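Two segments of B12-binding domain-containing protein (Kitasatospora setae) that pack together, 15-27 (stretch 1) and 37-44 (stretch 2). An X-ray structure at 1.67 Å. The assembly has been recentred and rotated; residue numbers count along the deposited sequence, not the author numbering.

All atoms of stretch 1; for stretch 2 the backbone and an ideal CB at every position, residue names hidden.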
ATOM      1  N   PRO A  15       4.202   1.524 -14.068  1.00 20.52           N
ATOM      2  CA  PRO A  15       2.955   2.209 -14.439  1.00 22.67           C
ATOM      3  C   PRO A  15       2.392   3.082 -13.320  1.00 21.45           C
ATOM      4  O   PRO A  15       2.458   2.711 -12.149  1.00 18.92           O
ATOM      5  CB  PRO A  15       2.000   1.055 -14.769  1.00 21.93           C
ATOM      6  CG  PRO A  15       2.589  -0.145 -14.123  1.00 24.49           C
ATOM      7  CD  PRO A  15       4.065   0.059 -14.149  1.00 26.03           C
ATOM      8  N   PRO A  16       1.861   4.243 -13.692  1.00 22.86           N
ATOM      9  CA  PRO A  16       1.556   5.273 -12.695  1.00 19.45           C
ATOM     10  C   PRO A  16       0.238   5.025 -11.982  1.00 16.29           C
ATOM     11  O   PRO A  16      -0.749   4.585 -12.579  1.00 17.80           O
ATOM     12  CB  PRO A  16       1.497   6.555 -13.534  1.00 19.33           C
ATOM     13  CG  PRO A  16       1.020   6.079 -14.872  1.00 21.96           C
ATOM     14  CD  PRO A  16       1.626   4.711 -15.070  1.00 19.50           C
ATOM     15  N   ILE A  17       0.233   5.327 -10.685  1.00 16.22           N
ATOM     16  CA  ILE A  17      -0.939   5.188  -9.829  1.00 15.81           C
ATOM     17  C   ILE A  17      -1.246   6.556  -9.240  1.00 14.99           C
ATOM     18  O   ILE A  17      -0.373   7.171  -8.615  1.00 14.33           O
ATOM     19  CB  ILE A  17      -0.703   4.157  -8.709  1.00 18.90           C
ATOM     20  CG1 ILE A  17      -0.565   2.748  -9.296  1.00 17.19           C
ATOM     21  CG2 ILE A  17      -1.799   4.251  -7.655  1.00 15.70           C
ATOM     22  CD1 ILE A  17      -1.737   2.328 -10.165  1.00 18.90           C
ATOM     23  N   ALA A  18      -2.478   7.025  -9.430  1.00 14.95           N
ATOM     24  CA  ALA A  18      -2.842   8.358  -8.968  1.00 14.58           C
ATOM     25  C   ALA A  18      -2.615   8.477  -7.462  1.00 12.13           C
ATOM     26  O   ALA A  18      -2.951   7.557  -6.706  1.00 13.93           O
ATOM     27  CB  ALA A  18      -4.303   8.668  -9.298  1.00 13.18           C
ATOM     28  N   PRO A  19      -2.018   9.578  -6.995  1.00 13.12           N
ATOM     29  CA  PRO A  19      -1.828   9.806  -5.541  1.00 11.22           C
ATOM     30  C   PRO A  19      -3.126  10.230  -4.858  1.00 12.25           C
ATOM     31  O   PRO A  19      -3.371  11.399  -4.542  1.00 12.10           O
ATOM     32  CB  PRO A  19      -0.772  10.912  -5.510  1.00 13.65           C
ATOM     33  CG  PRO A  19      -1.014  11.669  -6.775  1.00 11.18           C
ATOM     34  CD  PRO A  19      -1.395  10.636  -7.807  1.00 12.54           C
ATOM     35  N   TYR A  20      -3.973   9.228  -4.624  1.00  9.95           N
ATOM     36  CA  TYR A  20      -5.296   9.434  -4.046  1.00  9.96           C
ATOM     37  C   TYR A  20      -5.222  10.242  -2.757  1.00 12.05           C
ATOM     38  O   TYR A  20      -6.096  11.077  -2.483  1.00 10.24           O
ATOM     39  CB  TYR A  20      -5.916   8.054  -3.809  1.00 10.29           C
ATOM     40  CG  TYR A  20      -7.368   7.983  -3.410  1.00 12.57           C
ATOM     41  CD1 TYR A  20      -8.211   9.091  -3.471  1.00 11.31           C
ATOM     42  CD2 TYR A  20      -7.903   6.774  -2.979  1.00 12.33           C
ATOM     43  CE1 TYR A  20      -9.546   8.985  -3.103  1.00 11.87           C
ATOM     44  CE2 TYR A  20      -9.229   6.661  -2.617  1.00 13.67           C
ATOM     45  CZ  TYR A  20     -10.048   7.765  -2.681  1.00 15.42           C
ATOM     46  OH  TYR A  20     -11.372   7.634  -2.312  1.00 13.58           O
ATOM     47  N   ALA A  21      -4.168  10.019  -1.964  1.00  9.92           N
ATOM     48  CA  ALA A  21      -3.973  10.766  -0.724  1.00 12.11           C
ATOM     49  C   ALA A  21      -4.124  12.262  -0.941  1.00 10.62           C
ATOM     50  O   ALA A  21      -4.757  12.954  -0.137  1.00 11.03           O
ATOM     51  CB  ALA A  21      -2.590  10.467  -0.147  1.00 10.14           C
ATOM     52  N   LEU A  22      -3.565  12.777  -2.035  1.00 10.11           N
ATOM     53  CA  LEU A  22      -3.588  14.217  -2.242  1.00 10.35           C
ATOM     54  C   LEU A  22      -4.997  14.722  -2.542  1.00 10.54           C
ATOM     55  O   LEU A  22      -5.336  15.856  -2.180  1.00 13.03           O
ATOM     56  CB  LEU A  22      -2.600  14.599  -3.351  1.00 10.90           C
ATOM     57  CG  LEU A  22      -1.120  14.264  -3.094  1.00 11.73           C
ATOM     58  CD1 LEU A  22      -0.205  14.981  -4.091  1.00 13.03           C
ATOM     59  CD2 LEU A  22      -0.699  14.610  -1.658  1.00 11.57           C
ATOM     60  N   ASP A  23      -5.847  13.898  -3.168  1.00 10.52           N
ATOM     61  CA  ASP A  23      -7.235  14.310  -3.357  1.00 12.66           C
ATOM     62  C   ASP A  23      -7.968  14.385  -2.023  1.00 12.17           C
ATOM     63  O   ASP A  23      -8.780  15.295  -1.805  1.00 11.53           O
ATOM     64  CB  ASP A  23      -7.962  13.355  -4.309  1.00 13.88           C
ATOM     65  CG  ASP A  23      -7.737  13.687  -5.781  1.00 11.93           C
ATOM     66  OD1 ASP A  23      -7.295  14.814  -6.109  1.00 16.14           O
ATOM     67  OD2 ASP A  23      -8.039  12.818  -6.630  1.00 12.18           O
ATOM     68  N   VAL A  24      -7.705  13.432  -1.125  1.00 10.91           N
ATOM     69  CA  VAL A  24      -8.299  13.475   0.210  1.00 10.75           C
ATOM     70  C   VAL A  24      -7.850  14.734   0.944  1.00 12.94           C
ATOM     71  O   VAL A  24      -8.664  15.455   1.536  1.00 12.75           O
ATOM     72  CB  VAL A  24      -7.931  12.210   1.008  1.00 10.13           C
ATOM     73  CG1 VAL A  24      -8.594  12.244   2.379  1.00 13.02           C
ATOM     74  CG2 VAL A  24      -8.334  10.942   0.253  1.00 10.03           C
ATOM     75  N   LEU A  25      -6.545  15.009   0.918  1.00 10.45           N
ATOM     76  CA  LEU A  25      -6.014  16.166   1.637  1.00 10.58           C
ATOM     77  C   LEU A  25      -6.488  17.471   1.017  1.00 12.96           C
ATOM     78  O   LEU A  25      -6.788  18.431   1.739  1.00 13.76           O
ATOM     79  CB  LEU A  25      -4.488  16.111   1.658  1.00 10.44           C
ATOM     80  CG  LEU A  25      -3.859  14.892   2.316  1.00 10.16           C
ATOM     81  CD1 LEU A  25      -2.336  14.998   2.213  1.00 13.67           C
ATOM     82  CD2 LEU A  25      -4.293  14.795   3.773  1.00 12.98           C
ATOM     83  N   THR A  26      -6.554  17.528  -0.318  1.00 11.83           N
ATOM     84  CA  THR A  26      -7.017  18.740  -0.987  1.00 13.45           C
ATOM     85  C   THR A  26      -8.446  19.068  -0.578  1.00 14.15           C
ATOM     86  O   THR A  26      -8.761  20.215  -0.252  1.00 12.91           O
ATOM     87  CB  THR A  26      -6.910  18.585  -2.505  1.00 13.29           C
ATOM     88  OG1 THR A  26      -5.529  18.477  -2.887  1.00 13.59           O
ATOM     89  CG2 THR A  26      -7.566  19.772  -3.226  1.00 13.33           C
ATOM     90  N   THR A  27      -9.324  18.059  -0.563  1.00 12.05           N
ATOM     91  CA  THR A  27     -10.722  18.303  -0.212  1.00 15.31           C
ATOM     92  C   THR A  27     -10.840  18.909   1.179  1.00 15.67           C
ATOM     93  O   THR A  27     -11.514  19.927   1.373  1.00 14.97           O
ATOM     94  CB  THR A  27     -11.520  17.002  -0.297  1.00 14.47           C
ATOM     95  OG1 THR A  27     -11.568  16.567  -1.659  1.00 19.63           O
ATOM     96  CG2 THR A  27     -12.945  17.205   0.214  1.00 15.99           C
ATOM     97  N   UNK A  37      -2.482  23.722  -4.009  1.00 13.44           N
ATOM     98  CA  UNK A  37      -1.904  23.394  -5.302  1.00 15.19           C
ATOM     99  C   UNK A  37      -1.120  22.095  -5.188  1.00 15.25           C
ATOM    100  O   UNK A  37      -0.434  21.857  -4.187  1.00 12.74           O
ATOM    101  CB  UNK A  37      -1.008  24.528  -5.805  1.00 15.19           C
ATOM    102  N   UNK A  38      -1.251  21.246  -6.206  1.00 13.19           N
ATOM    103  CA  UNK A  38      -0.592  19.947  -6.269  1.00 12.03           C
ATOM    104  C   UNK A  38       0.491  20.013  -7.331  1.00 12.77           C
ATOM    105  O   UNK A  38       0.254  20.487  -8.448  1.00 17.57           O
ATOM    106  CB  UNK A  38      -1.590  18.827  -6.570  1.00 12.03           C
ATOM    107  N   UNK A  39       1.671  19.532  -6.989  1.00 12.04           N
ATOM    108  CA  UNK A  39       2.765  19.406  -7.939  1.00 12.55           C
ATOM    109  C   UNK A  39       3.039  17.915  -8.071  1.00 15.07           C
ATOM    110  O   UNK A  39       3.574  17.293  -7.147  1.00 13.71           O
ATOM    111  CB  UNK A  39       4.008  20.179  -7.493  1.00 12.55           C
ATOM    112  N   UNK A  40       2.618  17.325  -9.187  1.00 13.02           N
ATOM    113  CA  UNK A  40       2.704  15.881  -9.382  1.00 13.68           C
ATOM    114  C   UNK A  40       3.908  15.580 -10.270  1.00 14.62           C
ATOM    115  O   UNK A  40       3.911  15.914 -11.459  1.00 18.96           O
ATOM    116  CB  UNK A  40       1.417  15.328  -9.997  1.00 13.68           C
ATOM    117  N   UNK A  41       4.926  14.944  -9.690  1.00 12.20           N
ATOM    118  CA  UNK A  41       6.172  14.688 -10.400  1.00 14.29           C
ATOM    119  C   UNK A  41       6.172  13.365 -11.150  1.00 14.47           C
ATOM    120  O   UNK A  41       7.148  13.073 -11.854  1.00 16.62           O
ATOM    121  CB  UNK A  41       7.342  14.714  -9.415  1.00 14.29           C
ATOM    122  N   UNK A  42       5.099  12.576 -11.039  1.00 14.67           N
ATOM    123  CA  UNK A  42       5.071  11.260 -11.676  1.00 16.51           C
ATOM    124  C   UNK A  42       5.254  11.366 -13.186  1.00 19.18           C
ATOM    125  O   UNK A  42       5.988  10.575 -13.786  1.00 19.63           O
ATOM    126  CB  UNK A  42       3.755  10.546 -11.359  1.00 16.51           C
ATOM    127  N   UNK A  43       4.606  12.344 -13.815  1.00 17.25           N
ATOM    128  CA  UNK A  43       4.741  12.548 -15.250  1.00 22.93           C
ATOM    129  C   UNK A  43       5.842  13.547 -15.590  1.00 22.95           C
ATOM    130  O   UNK A  43       5.900  14.039 -16.722  1.00 25.18           O
ATOM    131  CB  UNK A  43       3.410  13.024 -15.837  1.00 22.93           C
ATOM    132  N   UNK A  44       6.720  13.852 -14.635  1.00 19.35           N
ATOM    133  CA  UNK A  44       7.879  14.709 -14.854  1.00 22.48           C
ATOM    134  C   UNK A  44       9.141  14.039 -14.325  1.00 24.05           C
ATOM    135  O   UNK A  44      10.052  14.702 -13.816  1.00 23.86           O
ATOM    136  CB  UNK A  44       7.677  16.070 -14.185  1.00 22.48           C
TER

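Stretch 2 starts in a strand, and its later positions leave the extended conformation, so its first four positions should alternate between facing stretch 1 and turning from it. Position 37 turns away: nothing of stretch 1 lies within 5.5 Å of its ideal CB, and extended backbone angles of -124/139 are the only guide. Many side chains would do, beta-branched ones included. The residue is E37, whose carboxylate oxygens find hydrogen bonds elsewhere in the structure.

Position 38 points toward the helix. Its ideal CB is 4.8 Å from L22 CD1 and 5.4 Å from T26 OG1, two residues one helical turn apart. L22 offers bare methyls, while the T26 hydroxyl is already committed as a donor, its OG1 lying 2.7 Å from L22 O, so the site asks for little polarity. A gap of this size suits a compact apolar side chain; valine fits the strand angles of -109/133, and isoleucine or alanine could be entertained from this view alone. The residue is V38, chi1 in t. Its CG1 rests 3.7 Å from L22 CD1, and its CG2 comes 3.9 Å from T26 OG1, a contact without a hydrogen bond. The two methyls thus spread along the helix, one to each residue.

Position 39 turns away again, and stretch 1 sets no rule for it beyond compatibility with an extended backbone. It is L39.

Position 40 returns toward stretch 1, but more distantly: the ideal CB is 5.4 Å from P19 CG. A proline ring offers a surface with no donor, so an apolar side chain could lie on it, and a short polar one could pass its edge while serving the backbone ahead. At 42 the amide N is within reach of such a side chain. The choice is D40, chi1 in t. Its OD1 accepts from the backbone N of 42 at 3.2 Å, nearly straight at 167°, bracing the turn, while OD2 packs 4.0 Å from P19 CD.

Position 41 is out of reach of stretch 1, and its angles of -90/-3 leave the extended region. Many residues would serve; it is L41, whose O accepts the backbone bond from the N of 44 at 2.9 Å.

Position 42 faces stretch 1 once more, with its ideal CB 5.1 Å from P16 CB. The proline ring invites a methyl, and the carbonyl of I17, which accepts no hydrogen bond within stretch 1, offers an acceptor for something polar or for a water between; valine answers the first, serine the second, and threonine both. The residue is T42. Its CG2 packs 3.7 Å from P16 CB, and a water donates to T42 OG1 and to I17 O, each 2.8 Å from the water O, joining the stretches where no direct hydrogen bond does.

Position 43 points sideways, so only a long side chain could come back to P16. F43 does: its CE1 lies 3.9 Å from P16 CB, which approaches the F43 ring obliquely.

Position 44 is out of reach and unconstrained by stretch 1. It is R44, whose guanidinium is hydrogen-bonded elsewhere in the structure.

Stretch 2, residues 37-44: EVLDLTFR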
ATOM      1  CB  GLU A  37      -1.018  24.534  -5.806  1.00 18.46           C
ATOM      2  CG  GLU A  37      -1.833  25.780  -6.097  1.00 17.23           C
ATOM      3  CD  GLU A  37      -1.019  26.917  -6.677  1.00 17.98           C
ATOM      4  OE1 GLU A  37       0.170  27.056  -6.329  1.00 23.14           O
ATOM      5  OE2 GLU A  37      -1.582  27.673  -7.484  1.00 26.77           O
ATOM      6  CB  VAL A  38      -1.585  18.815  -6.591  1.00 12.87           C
ATOM      7  CG1 VAL A  38      -0.844  17.482  -6.770  1.00 13.80           C
ATOM      8  CG2 VAL A  38      -2.640  18.708  -5.501  1.00 14.60           C
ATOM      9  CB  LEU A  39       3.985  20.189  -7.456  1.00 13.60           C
ATOM     10  CG  LEU A  39       4.925  20.798  -8.479  1.00 23.47           C
ATOM     11  CD1 LEU A  39       4.144  21.673  -9.454  1.00 22.48           C
ATOM     12  CD2 LEU A  39       5.969  21.621  -7.733  1.00 23.14           C
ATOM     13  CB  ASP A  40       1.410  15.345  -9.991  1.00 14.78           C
ATOM     14  CG  ASP A  40       1.337  13.837  -9.961  1.00 17.05           C
ATOM     15  OD1 ASP A  40       2.354  13.203  -9.624  1.00 13.41           O
ATOM     16  OD2 ASP A  40       0.259  13.288 -10.259  1.00 16.08           O
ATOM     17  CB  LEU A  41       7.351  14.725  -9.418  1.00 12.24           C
ATOM     18  CG  LEU A  41       7.474  16.008  -8.591  1.00 16.50           C
ATOM     19  CD1 LEU A  41       8.665  15.948  -7.640  1.00 16.37           C
ATOM     20  CD2 LEU A  41       7.575  17.231  -9.495  1.00 16.74           C
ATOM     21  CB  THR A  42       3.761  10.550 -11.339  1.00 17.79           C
ATOM     22  OG1 THR A  42       3.653  10.425  -9.918  1.00 13.22           O
ATOM     23  CG2 THR A  42       3.699   9.155 -11.982  1.00 16.66           C
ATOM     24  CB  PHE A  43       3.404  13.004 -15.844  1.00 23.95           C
ATOM     25  CG  PHE A  43       2.225  12.183 -15.388  1.00 24.66           C
ATOM     26  CD1 PHE A  43       2.155  10.829 -15.659  1.00 26.07           C
ATOM     27  CD2 PHE A  43       1.185  12.773 -14.688  1.00 29.86           C
ATOM     28  CE1 PHE A  43       1.066  10.068 -15.235  1.00 26.11           C
ATOM     29  CE2 PHE A  43       0.096  12.023 -14.268  1.00 25.79           C
ATOM     30  CZ  PHE A  43       0.037  10.669 -14.541  1.00 19.00           C
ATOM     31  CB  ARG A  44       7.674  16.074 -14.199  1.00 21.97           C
ATOM     32  CG  ARG A  44       6.440  16.832 -14.678  1.00 24.52           C
ATOM     33  CD  ARG A  44       6.610  17.361 -16.097  1.00 24.15           C
ATOM     34  NE  ARG A  44       7.743  18.276 -16.219  1.00 25.94           N
ATOM     35  CZ  ARG A  44       7.655  19.595 -16.071  1.00 32.13           C
ATOM     36  NH1 ARG A  44       6.486  20.157 -15.791  1.00 33.53           N
ATOM     37  NH2 ARG A  44       8.735  20.357 -16.197  1.00 30.76           N
TER
HETATM   38  O   HOH W   1       2.011   8.569  -8.700  1.00 10.32           O
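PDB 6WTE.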